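Local coordinates for protein putative TIM-barrel metal-dependent hydrolase (Mycobacterium avium subsp. paratuberculosis S397, PDB 4DZI) that binds two cadmium ions in a bimetal site and is probably a metal-dependent hydrolase of the amidohydrolase family, at residues Leu20-Arg25 and Pro122-Gly127; Val36-Leu39 and Arg44-Ala47; Asp104-Val109 and Asp356-Glu361. One frame throughout, in Å; residues are numbered along the deposited sequence.

Contact 1. Residues Leu20-Arg25 and Pro122-Gly127; sequences LDSFTR and PTFGCG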
ATOM      1  N   LEU C  20     -30.217 -16.074  -5.158  1.00 15.86           N
ATOM      2  CA  LEU C  20     -29.984 -15.427  -6.446  1.00 17.68           C
ATOM      3  C   LEU C  20     -30.743 -14.117  -6.646  1.00 15.67           C
ATOM      4  O   LEU C  20     -30.336 -13.314  -7.455  1.00 17.10           O
ATOM      5  CB  LEU C  20     -30.342 -16.394  -7.592  1.00 15.45           C
ATOM      6  CG  LEU C  20     -29.389 -17.569  -7.756  1.00 20.34           C
ATOM      7  CD1 LEU C  20     -29.923 -18.470  -8.863  1.00 26.45           C
ATOM      8  CD2 LEU C  20     -27.956 -17.121  -8.100  1.00 16.95           C
ATOM      9  N   ASP C  21     -31.852 -13.895  -5.930  1.00 16.05           N
ATOM     10  CA  ASP C  21     -32.626 -12.667  -6.107  1.00 16.90           C
ATOM     11  C   ASP C  21     -32.389 -11.601  -5.037  1.00 16.84           C
ATOM     12  O   ASP C  21     -33.176 -10.629  -4.891  1.00 16.63           O
ATOM     13  CB  ASP C  21     -34.140 -13.001  -6.215  1.00 20.93           C
ATOM     14  CG  ASP C  21     -34.721 -13.520  -4.905  1.00 25.52           C
ATOM     15  OD1 ASP C  21     -33.938 -13.816  -3.985  1.00 21.38           O
ATOM     16  OD2 ASP C  21     -35.962 -13.631  -4.801  1.00 21.71           O
ATOM     17  N   SER C  22     -31.283 -11.710  -4.312  1.00 16.17           N
ATOM     18  CA  SER C  22     -31.049 -10.708  -3.283  1.00 16.35           C
ATOM     19  C   SER C  22     -30.992  -9.266  -3.817  1.00 13.65           C
ATOM     20  O   SER C  22     -31.439  -8.341  -3.169  1.00 16.99           O
ATOM     21  CB  SER C  22     -29.792 -11.031  -2.450  1.00 15.62           C
ATOM     22  OG  SER C  22     -28.610 -10.960  -3.248  1.00 16.68           O
ATOM     23  N   PHE C  23     -30.413  -9.074  -4.997  1.00 13.58           N
ATOM     24  CA  PHE C  23     -30.335  -7.754  -5.614  1.00 13.73           C
ATOM     25  C   PHE C  23     -31.436  -7.471  -6.648  1.00 18.70           C
ATOM     26  O   PHE C  23     -31.458  -6.394  -7.269  1.00 16.29           O
ATOM     27  CB  PHE C  23     -28.930  -7.530  -6.217  1.00 14.61           C
ATOM     28  CG  PHE C  23     -27.904  -7.126  -5.201  1.00 12.34           C
ATOM     29  CD1 PHE C  23     -27.214  -8.087  -4.457  1.00 14.99           C
ATOM     30  CD2 PHE C  23     -27.619  -5.797  -4.999  1.00 12.94           C
ATOM     31  CE1 PHE C  23     -26.285  -7.712  -3.493  1.00 15.97           C
ATOM     32  CE2 PHE C  23     -26.674  -5.414  -4.037  1.00 15.10           C
ATOM     33  CZ  PHE C  23     -26.009  -6.372  -3.300  1.00 14.87           C
ATOM     34  N   THR C  24     -32.372  -8.407  -6.824  1.00 17.98           N
ATOM     35  CA  THR C  24     -33.407  -8.234  -7.845  1.00 19.00           C
ATOM     36  C   THR C  24     -34.849  -8.284  -7.307  1.00 19.21           C
ATOM     37  O   THR C  24     -35.739  -7.692  -7.897  1.00 20.22           O
ATOM     38  CB  THR C  24     -33.255  -9.289  -8.969  1.00 19.75           C
ATOM     39  OG1 THR C  24     -33.433 -10.615  -8.437  1.00 16.87           O
ATOM     40  CG2 THR C  24     -31.838  -9.202  -9.632  1.00 19.52           C
ATOM     41  N   ARG C  25     -35.058  -9.013  -6.213  1.00 20.42           N
ATOM     42  CA  ARG C  25     -36.398  -9.250  -5.660  1.00 19.58           C
ATOM     43  C   ARG C  25     -37.169  -7.959  -5.494  1.00 23.49           C
ATOM     44  O   ARG C  25     -38.370  -7.896  -5.810  1.00 25.39           O
ATOM     45  CB  ARG C  25     -36.313  -9.991  -4.316  1.00 18.62           C
ATOM     46  CG  ARG C  25     -37.692 -10.351  -3.750  1.00 28.69           C
ATOM     47  CD  ARG C  25     -37.592 -11.018  -2.378  1.00 16.39           C
ATOM     48  NE  ARG C  25     -36.729 -12.194  -2.412  1.00 19.02           N
ATOM     49  CZ  ARG C  25     -36.405 -12.915  -1.339  1.00 16.07           C
ATOM     50  NH1 ARG C  25     -36.906 -12.596  -0.131  1.00 17.34           N
ATOM     51  NH2 ARG C  25     -35.603 -13.956  -1.470  1.00 22.60           N
ATOM     52  N   PRO C 122     -22.883  -9.519   4.347  1.00 10.49           N
ATOM     53  CA  PRO C 122     -23.069 -10.082   3.027  1.00 12.17           C
ATOM     54  C   PRO C 122     -21.863 -10.874   2.542  1.00 13.36           C
ATOM     55  O   PRO C 122     -20.741 -10.741   3.067  1.00 12.05           O
ATOM     56  CB  PRO C 122     -23.239  -8.842   2.110  1.00 12.97           C
ATOM     57  CG  PRO C 122     -23.337  -7.661   3.011  1.00 12.32           C
ATOM     58  CD  PRO C 122     -22.598  -8.081   4.274  1.00 12.17           C
ATOM     59  N   THR C 123     -22.107 -11.698   1.523  1.00 11.22           N
ATOM     60  CA  THR C 123     -21.040 -12.398   0.827  1.00 13.62           C
ATOM     61  C   THR C 123     -20.977 -11.842  -0.599  1.00 15.71           C
ATOM     62  O   THR C 123     -20.097 -11.031  -0.923  1.00 13.29           O
ATOM     63  CB  THR C 123     -21.213 -13.939   0.894  1.00 12.22           C
ATOM     64  OG1 THR C 123     -21.204 -14.329   2.285  1.00 13.01           O
ATOM     65  CG2 THR C 123     -20.043 -14.628   0.166  1.00 14.41           C
ATOM     66  N   PHE C 124     -21.928 -12.234  -1.438  1.00 12.98           N
ATOM     67  CA  PHE C 124     -22.054 -11.625  -2.773  1.00 14.04           C
ATOM     68  C   PHE C 124     -22.151 -10.091  -2.731  1.00 14.42           C
ATOM     69  O   PHE C 124     -21.598  -9.417  -3.584  1.00 14.31           O
ATOM     70  CB  PHE C 124     -23.291 -12.222  -3.467  1.00 16.33           C
ATOM     71  CG  PHE C 124     -23.572 -11.665  -4.841  1.00 15.92           C
ATOM     72  CD1 PHE C 124     -22.847 -12.083  -5.949  1.00 28.25           C
ATOM     73  CD2 PHE C 124     -24.586 -10.730  -5.019  1.00 12.38           C
ATOM     74  CE1 PHE C 124     -23.111 -11.566  -7.210  1.00 25.12           C
ATOM     75  CE2 PHE C 124     -24.870 -10.228  -6.289  1.00 15.72           C
ATOM     76  CZ  PHE C 124     -24.129 -10.640  -7.384  1.00 17.12           C
ATOM     77  N   GLY C 125     -22.866  -9.518  -1.762  1.00 13.44           N
ATOM     78  CA  GLY C 125     -23.137  -8.103  -1.780  1.00 14.86           C
ATOM     79  C   GLY C 125     -21.865  -7.255  -1.679  1.00 12.88           C
ATOM     80  O   GLY C 125     -21.882  -6.085  -2.067  1.00 14.94           O
ATOM     81  N   CYS C 126     -20.796  -7.838  -1.146  1.00 12.31           N
ATOM     82  CA  CYS C 126     -19.505  -7.105  -0.986  1.00 13.28           C
ATOM     83  C   CYS C 126     -18.752  -6.904  -2.312  1.00 12.03           C
ATOM     84  O   CYS C 126     -17.686  -6.241  -2.304  1.00 16.00           O
ATOM     85  CB  CYS C 126     -18.591  -7.779   0.036  1.00 15.86           C
ATOM     86  SG  CYS C 126     -19.335  -7.742   1.703  1.00 20.23           S
ATOM     87  N   GLY C 127     -19.260  -7.447  -3.419  1.00 11.06           N
ATOM     88  CA  GLY C 127     -18.661  -7.193  -4.750  1.00 14.22           C
ATOM     89  C   GLY C 127     -19.480  -6.308  -5.675  1.00 12.88           C
ATOM     90  O   GLY C 127     -19.004  -5.955  -6.758  1.00 14.84           O
TER

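Contact 2. Residues Val36-Leu39 and Arg44-Ala47; sequences VQML and RTWA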
ATOM      1  N   VAL C  36     -28.022  -5.964 -11.150  1.00 15.95           N
ATOM      2  CA  VAL C  36     -27.647  -7.336 -11.170  1.00 15.32           C
ATOM      3  C   VAL C  36     -28.665  -8.205 -11.914  1.00 17.90           C
ATOM      4  O   VAL C  36     -29.876  -8.102 -11.657  1.00 20.15           O
ATOM      5  CB  VAL C  36     -27.551  -7.872  -9.720  1.00 14.90           C
ATOM      6  CG1 VAL C  36     -27.210  -9.355  -9.735  1.00 16.26           C
ATOM      7  CG2 VAL C  36     -26.549  -7.056  -8.918  1.00 15.20           C
ATOM      8  N   GLN C  37     -28.169  -9.048 -12.825  1.00 18.87           N
ATOM      9  CA  GLN C  37     -28.962 -10.136 -13.434  1.00 17.98           C
ATOM     10  C   GLN C  37     -28.224 -11.428 -13.259  1.00 17.78           C
ATOM     11  O   GLN C  37     -26.988 -11.464 -13.313  1.00 20.20           O
ATOM     12  CB  GLN C  37     -29.120  -9.970 -14.949  1.00 20.38           C
ATOM     13  CG  GLN C  37     -29.685  -8.672 -15.440  1.00 21.61           C
ATOM     14  CD  GLN C  37     -29.770  -8.705 -16.970  1.00 24.09           C
ATOM     15  OE1 GLN C  37     -30.645  -9.374 -17.535  1.00 28.30           O
ATOM     16  NE2 GLN C  37     -28.849  -8.025 -17.632  1.00 27.19           N
ATOM     17  N   MET C  38     -28.983 -12.507 -13.116  1.00 16.68           N
ATOM     18  CA  MET C  38     -28.414 -13.838 -13.085  1.00 19.42           C
ATOM     19  C   MET C  38     -28.751 -14.527 -14.406  1.00 21.82           C
ATOM     20  O   MET C  38     -29.914 -14.776 -14.703  1.00 25.26           O
ATOM     21  CB  MET C  38     -28.984 -14.588 -11.868  1.00 19.80           C
ATOM     22  CG  MET C  38     -28.554 -13.944 -10.550  1.00 18.77           C
ATOM     23  SD  MET C  38     -26.759 -14.018 -10.278  1.00 20.51           S
ATOM     24  CE  MET C  38     -26.645 -13.267  -8.647  1.00 18.32           C
ATOM     25  N   LEU C  39     -27.739 -14.768 -15.231  1.00 17.95           N
ATOM     26  CA  LEU C  39     -27.999 -15.399 -16.517  1.00 22.56           C
ATOM     27  C   LEU C  39     -27.383 -16.794 -16.553  1.00 23.29           C
ATOM     28  O   LEU C  39     -26.358 -17.039 -15.935  1.00 23.33           O
ATOM     29  CB  LEU C  39     -27.440 -14.513 -17.651  1.00 23.16           C
ATOM     30  CG  LEU C  39     -27.946 -13.071 -17.702  1.00 24.08           C
ATOM     31  CD1 LEU C  39     -27.324 -12.329 -18.890  1.00 21.83           C
ATOM     32  CD2 LEU C  39     -29.459 -13.082 -17.799  1.00 23.49           C
ATOM     33  N   ARG C  44     -24.203 -23.349 -15.789  1.00 30.90           N
ATOM     34  CA  ARG C  44     -23.709 -22.475 -14.731  1.00 33.02           C
ATOM     35  C   ARG C  44     -24.505 -21.199 -14.771  1.00 27.61           C
ATOM     36  O   ARG C  44     -24.998 -20.795 -15.830  1.00 25.87           O
ATOM     37  CB  ARG C  44     -22.228 -22.138 -14.923  1.00 29.54           C
ATOM     38  CG  ARG C  44     -21.242 -23.239 -14.577  1.00 37.02           C
ATOM     39  CD  ARG C  44     -19.807 -22.766 -14.793  1.00 32.52           C
ATOM     40  NE  ARG C  44     -19.377 -21.798 -13.786  1.00 39.48           N
ATOM     41  CZ  ARG C  44     -18.153 -21.272 -13.724  1.00 54.05           C
ATOM     42  NH1 ARG C  44     -17.224 -21.603 -14.620  1.00 39.03           N
ATOM     43  NH2 ARG C  44     -17.851 -20.405 -12.765  1.00 36.13           N
ATOM     44  N   THR C  45     -24.650 -20.575 -13.602  1.00 22.96           N
ATOM     45  CA  THR C  45     -25.257 -19.269 -13.499  1.00 25.57           C
ATOM     46  C   THR C  45     -24.186 -18.205 -13.305  1.00 18.65           C
ATOM     47  O   THR C  45     -23.203 -18.407 -12.568  1.00 22.14           O
ATOM     48  CB  THR C  45     -26.214 -19.221 -12.298  1.00 25.33           C
ATOM     49  OG1 THR C  45     -27.221 -20.194 -12.492  1.00 28.56           O
ATOM     50  CG2 THR C  45     -26.862 -17.862 -12.148  1.00 19.36           C
ATOM     51  N   TRP C  46     -24.388 -17.063 -13.956  1.00 16.92           N
ATOM     52  CA  TRP C  46     -23.419 -15.963 -13.923  1.00 21.75           C
ATOM     53  C   TRP C  46     -24.091 -14.708 -13.473  1.00 16.49           C
ATOM     54  O   TRP C  46     -25.220 -14.393 -13.906  1.00 18.68           O
ATOM     55  CB  TRP C  46     -22.821 -15.723 -15.309  1.00 20.50           C
ATOM     56  CG  TRP C  46     -22.145 -16.931 -15.880  1.00 22.83           C
ATOM     57  CD1 TRP C  46     -22.717 -17.942 -16.650  1.00 22.18           C
ATOM     58  CD2 TRP C  46     -20.750 -17.321 -15.709  1.00 19.48           C
ATOM     59  NE1 TRP C  46     -21.783 -18.891 -16.978  1.00 27.55           N
ATOM     60  CE2 TRP C  46     -20.583 -18.578 -16.441  1.00 20.69           C
ATOM     61  CE3 TRP C  46     -19.656 -16.762 -15.060  1.00 25.47           C
ATOM     62  CZ2 TRP C  46     -19.365 -19.235 -16.501  1.00 28.26           C
ATOM     63  CZ3 TRP C  46     -18.433 -17.428 -15.130  1.00 26.46           C
ATOM     64  CH2 TRP C  46     -18.289 -18.633 -15.839  1.00 26.69           C
ATOM     65  N   ALA C  47     -23.426 -13.970 -12.589  1.00 16.13           N
ATOM     66  CA  ALA C  47     -23.946 -12.661 -12.198  1.00 13.75           C
ATOM     67  C   ALA C  47     -23.491 -11.671 -13.261  1.00 16.58           C
ATOM     68  O   ALA C  47     -22.296 -11.537 -13.520  1.00 19.35           O
ATOM     69  CB  ALA C  47     -23.358 -12.252 -10.843  1.00 16.39           C
TER

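Contact 3. Residues Asp104-Val109 and Asp356-Glu361; sequences DARIAV and DWPHGE. With CD (cadmium ion), chain P; CD (cadmium ion), chain Q.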
ATOM      1  N   ASP C 104     -34.456 -18.863  10.981  1.00 15.09           N
ATOM      2  CA  ASP C 104     -34.756 -19.784  12.070  1.00 16.52           C
ATOM      3  C   ASP C 104     -33.705 -20.868  12.220  1.00 15.64           C
ATOM      4  O   ASP C 104     -33.310 -21.198  13.329  1.00 17.99           O
ATOM      5  CB  ASP C 104     -36.113 -20.482  11.853  1.00 21.00           C
ATOM      6  CG  ASP C 104     -37.285 -19.550  11.967  1.00 42.35           C
ATOM      7  OD1 ASP C 104     -37.126 -18.414  12.460  1.00 43.71           O
ATOM      8  OD2 ASP C 104     -38.391 -19.978  11.561  1.00 41.54           O
ATOM      9  N   ALA C 105     -33.270 -21.452  11.105  1.00 13.68           N
ATOM     10  CA  ALA C 105     -32.226 -22.460  11.181  1.00 16.19           C
ATOM     11  C   ALA C 105     -30.936 -21.869  11.757  1.00 14.76           C
ATOM     12  O   ALA C 105     -30.210 -22.553  12.500  1.00 17.38           O
ATOM     13  CB  ALA C 105     -31.955 -23.082   9.812  1.00 17.52           C
ATOM     14  N   ARG C 106     -30.641 -20.624  11.377  1.00 16.90           N
ATOM     15  CA  ARG C 106     -29.414 -19.960  11.867  1.00 15.42           C
ATOM     16  C   ARG C 106     -29.424 -19.744  13.380  1.00 12.78           C
ATOM     17  O   ARG C 106     -28.408 -19.998  14.050  1.00 12.96           O
ATOM     18  CB  ARG C 106     -29.177 -18.625  11.140  1.00 11.18           C
ATOM     19  CG  ARG C 106     -27.808 -18.006  11.460  1.00 13.04           C
ATOM     20  CD  ARG C 106     -26.683 -19.003  11.233  1.00 13.11           C
ATOM     21  NE  ARG C 106     -25.395 -18.296  11.175  1.00 13.80           N
ATOM     22  CZ  ARG C 106     -24.862 -17.834  10.052  1.00 16.75           C
ATOM     23  NH1 ARG C 106     -25.493 -18.011   8.902  1.00 15.26           N
ATOM     24  NH2 ARG C 106     -23.702 -17.166  10.083  1.00 11.76           N
ATOM     25  N   ILE C 107     -30.576 -19.327  13.914  1.00 14.97           N
ATOM     26  CA  ILE C 107     -30.703 -19.097  15.353  1.00 19.60           C
ATOM     27  C   ILE C 107     -30.440 -20.389  16.125  1.00 17.31           C
ATOM     28  O   ILE C 107     -29.781 -20.398  17.151  1.00 15.03           O
ATOM     29  CB  ILE C 107     -32.109 -18.566  15.732  1.00 23.28           C
ATOM     30  CG1 ILE C 107     -32.340 -17.193  15.110  1.00 28.82           C
ATOM     31  CG2 ILE C 107     -32.276 -18.510  17.253  1.00 26.46           C
ATOM     32  CD1 ILE C 107     -31.307 -16.188  15.534  1.00 25.37           C
ATOM     33  N   ALA C 108     -30.971 -21.500  15.623  1.00 16.77           N
ATOM     34  CA  ALA C 108     -30.736 -22.779  16.276  1.00 14.63           C
ATOM     35  C   ALA C 108     -29.262 -23.195  16.268  1.00 15.44           C
ATOM     36  O   ALA C 108     -28.783 -23.759  17.230  1.00 16.78           O
ATOM     37  CB  ALA C 108     -31.588 -23.855  15.612  1.00 21.10           C
ATOM     38  N   VAL C 109     -28.561 -22.919  15.174  1.00 13.79           N
ATOM     39  CA  VAL C 109     -27.115 -23.156  15.128  1.00 15.78           C
ATOM     40  C   VAL C 109     -26.363 -22.198  16.065  1.00 15.38           C
ATOM     41  O   VAL C 109     -25.417 -22.619  16.712  1.00 16.01           O
ATOM     42  CB  VAL C 109     -26.601 -23.059  13.660  1.00 15.46           C
ATOM     43  CG1 VAL C 109     -25.081 -22.976  13.581  1.00 19.13           C
ATOM     44  CG2 VAL C 109     -27.072 -24.295  12.905  1.00 18.06           C
ATOM     45  N   ASP C 356     -15.983 -15.034  11.299  1.00 12.81           N
ATOM     46  CA  ASP C 356     -16.191 -15.118   9.849  1.00 11.42           C
ATOM     47  C   ASP C 356     -16.901 -16.390   9.468  1.00 13.01           C
ATOM     48  O   ASP C 356     -16.804 -16.849   8.338  1.00 14.89           O
ATOM     49  CB  ASP C 356     -14.857 -15.036   9.084  1.00 15.01           C
ATOM     50  CG  ASP C 356     -15.038 -14.695   7.601  1.00 11.91           C
ATOM     51  OD1 ASP C 356     -15.977 -13.983   7.208  1.00 14.67           O
ATOM     52  OD2 ASP C 356     -14.159 -15.124   6.828  1.00 16.39           O
ATOM     53  N   TRP C 357     -17.610 -16.982  10.419  1.00 11.50           N
ATOM     54  CA  TRP C 357     -18.378 -18.186  10.080  1.00  9.78           C
ATOM     55  C   TRP C 357     -19.551 -17.880   9.170  1.00  9.88           C
ATOM     56  O   TRP C 357     -20.246 -16.887   9.349  1.00 11.65           O
ATOM     57  CB  TRP C 357     -18.853 -18.791  11.416  1.00 12.33           C
ATOM     58  CG  TRP C 357     -19.285 -20.226  11.268  1.00 12.37           C
ATOM     59  CD1 TRP C 357     -18.494 -21.363  11.385  1.00 16.34           C
ATOM     60  CD2 TRP C 357     -20.629 -20.731  10.971  1.00 12.15           C
ATOM     61  NE1 TRP C 357     -19.244 -22.512  11.179  1.00 13.01           N
ATOM     62  CE2 TRP C 357     -20.515 -22.195  10.905  1.00 11.88           C
ATOM     63  CE3 TRP C 357     -21.866 -20.143  10.729  1.00 13.67           C
ATOM     64  CZ2 TRP C 357     -21.618 -23.012  10.638  1.00 14.32           C
ATOM     65  CZ3 TRP C 357     -22.963 -20.979  10.475  1.00 16.73           C
ATOM     66  CH2 TRP C 357     -22.826 -22.382  10.408  1.00 14.24           C
ATOM     67  N   PRO C 358     -19.834 -18.731   8.156  1.00 12.48           N
ATOM     68  CA  PRO C 358     -19.306 -20.044   7.840  1.00 12.43           C
ATOM     69  C   PRO C 358     -18.279 -20.031   6.715  1.00 13.37           C
ATOM     70  O   PRO C 358     -18.101 -21.042   6.063  1.00 12.97           O
ATOM     71  CB  PRO C 358     -20.544 -20.741   7.297  1.00 11.99           C
ATOM     72  CG  PRO C 358     -21.213 -19.698   6.501  1.00 14.27           C
ATOM     73  CD  PRO C 358     -21.036 -18.443   7.339  1.00 15.24           C
ATOM     74  N   HIS C 359     -17.607 -18.907   6.467  1.00 12.02           N
ATOM     75  CA  HIS C 359     -16.671 -18.915   5.327  1.00 11.67           C
ATOM     76  C   HIS C 359     -15.519 -19.880   5.448  1.00 18.19           C
ATOM     77  O   HIS C 359     -15.098 -20.231   6.526  1.00 16.11           O
ATOM     78  CB  HIS C 359     -16.120 -17.484   5.135  1.00 12.24           C
ATOM     79  CG  HIS C 359     -17.095 -16.526   4.489  1.00 11.59           C
ATOM     80  ND1 HIS C 359     -16.770 -15.211   4.213  1.00 11.53           N
ATOM     81  CD2 HIS C 359     -18.376 -16.714   4.017  1.00 11.93           C
ATOM     82  CE1 HIS C 359     -17.804 -14.625   3.608  1.00 11.43           C
ATOM     83  NE2 HIS C 359     -18.782 -15.550   3.466  1.00 14.54           N
ATOM     84  N   GLY C 360     -14.971 -20.324   4.311  1.00 12.91           N
ATOM     85  CA  GLY C 360     -13.900 -21.314   4.403  1.00 12.28           C
ATOM     86  C   GLY C 360     -12.656 -20.802   5.116  1.00 15.84           C
ATOM     87  O   GLY C 360     -11.945 -21.567   5.805  1.00 16.92           O
ATOM     88  N   GLU C 361     -12.397 -19.499   4.957  1.00 14.36           N
ATOM     89  CA  GLU C 361     -11.254 -18.821   5.609  1.00 17.18           C
ATOM     90  C   GLU C 361     -11.533 -18.438   7.069  1.00 20.42           C
ATOM     91  O   GLU C 361     -10.644 -17.927   7.777  1.00 18.53           O
ATOM     92  CB  GLU C 361     -10.849 -17.561   4.806  1.00 16.27           C
ATOM     93  CG  GLU C 361     -11.900 -16.424   4.762  1.00 15.26           C
ATOM     94  CD  GLU C 361     -12.949 -16.548   3.653  1.00 16.48           C
ATOM     95  OE1 GLU C 361     -13.003 -17.638   3.004  1.00 18.85           O
ATOM     96  OE2 GLU C 361     -13.716 -15.552   3.391  1.00 15.59           O
TER
HETATM   97 CD    CD P 501     -14.798 -14.158   4.788  1.00 14.22          CD
HETATM   98 CD    CD Q 502     -16.422 -11.713   7.234  1.00 12.10          CD
HETATM   99  O   HOH W   1     -15.224 -12.674   2.842  1.00 15.79           O

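Contact 1. Residues Leu20-Arg25 and Pro122-Gly127
The rings of F23 and F124 meet obliquely, with their planes 71° apart and their centroids 5.7 Å apart. F23 CD1 lies at the edge of the F124 ring, in its plane, 3.7 Å from F124 CE2. At the edge of the F23 ring, near its plane, sits the backbone of G125, with F23 CE1 3.6 Å from G125 CA. Thus F23 CD1 and CE1 face the CD2-CE2 border of F124, and CE1 and CZ face G125 CA. F124 reaches out with CG anti to the backbone N (chi1 179°), which brings that border to F23. S22 OG adds a loose approach to F124 CD2 at 4.4 Å.

The contact joins the loop after strand 9-15 to the loop after strand 115-121. In the first loop, D21 O accepts from both T24 N and R25 N. R25 grips the D21 carboxylate side-on, with R25 NE 2.9 Å from D21 OD2 and NH2 on OD1. R25 NE meets OD2 from above the carboxylate plane, while NH2 meets OD1 on the syn side, near that plane. In the other loop, E18 accepts from the backbone N of T123, F124 and G125 and so fixes the turn that presents F124. F23 also stacks on F146 of helix 136-153, and F124 rests on strand 36-40.

All four touching residues are buried. No hydrogen bond crosses between the two loops. With no directional bond across, their fit depends on ring shape and burial.

Contact 2. Residues Val36-Leu39 and Arg44-Ala47
M38 and A47 form a non-hydrogen-bonded antiparallel pair and L39 and W46 a hydrogen-bonded one, on strands whose short axes lie 4.6 Å apart at 163°. L39 N gives to W46 O at 2.9 Å. W46 N returns a bond of 2.8 Å to L39 O. Both bonds are fairly straight at the hydrogen. CA-H...O contacts accompany them, the shortest from M38 CA to W46 O at 3.3 Å.

M38 and A47 point to the same face. The M38 chain bends at chi2 (-64°), which folds its sulfur back over the neighbouring strand. M38 SD lies 3.7 Å from A47 CA and 3.9 Å from A47 CB. M38 CE also approaches A47 CB. T45 CG2, anti to its backbone N, touches M38 CB at 3.9 Å.

This is a beta hairpin of strands 36-40 and 45-49. It supplies two strands of a three-stranded antiparallel sheet, with 52-53 as the third, and V48 and N54 carry the backbone bonding onward from Q37 and A47. The face with M38 and A47 turns inward: A47 touches F124, and M38 meets F124 and L20.

L39 and W46 point to the other face. The indole leads away from L39, so that only W46 CB and CD1 come near L39 O, which lies at the ring edge. W46 NE1 bonds D41 in the connecting turn, and D41 also accepts from R44 N. W46 CH2 sits 3.3 Å above the R44 guanidinium, over its centre. R44 NH2 reaches P58 O, and Q37 OE1 takes a bond from R33.

Contact 3. Residues Asp104-Val109 and Asp356-Glu361
The loop 356-361 carries ligands of the bimetal site, and helix 103-113 packs against it through R106 and V109, which meet W357. The R106 guanidinium lies at the edge of the indole, its plane 79° from the ring. W357 CZ3 sits 3.6 Å above the guanidinium plane, over its centre, so the indole edge meets the guanidinium face. R106 NH2 approaches W357 CE3 at 3.6 Å. R106 reaches there with CG anti to the backbone N (chi1 -171°) and a bend at chi2. Its NH2 bonds H15 O and N14, and its NH1 bonds E99 O, which hold the group turned this way. V109 CG1 touches W357 CH2 at 3.9 Å.

P358, after a cis peptide bond, lays CB over a face of the W357 ring. The loop then turns to the metals. D356 OD1 bridges both cadmium ions, at 2.3 Å from the one and 2.7 Å from the other. D356 OD2, H359 ND1 (2.3 Å), E361 OE2 and a water bind that second ion. E293 also joins this ion. D13, H15, H230 and E293 also bind the first. T123 OG1 hydrogen-bonds H359 NE2, the imidazole nitrogen that does not bind the metal. A carboxylate shared by two metals, with histidines and acids around it, is consistent with the binuclear centre of the amidohydrolase superfamily, set in a TIM barrel.

In the fold
From the N terminus, the chain leaves strand 9-15, which supplies D13 and H15 to the metals, and enters the loop of contact 1. Contact 2, the hairpin, lies nested inside the loop that contact 1 closes at 122-127, just after strand 115-121. The two touch through F23 and V36, tying the small sheet to the barrel loops. Contact 3 opens on helix 103-113, inside the loop of contact 1, and closes some 250 residues later, so these two cross. They meet at T123 and H359. Contacts 2 and 3 follow in series, with nearest atoms about 15 Å apart and no touch.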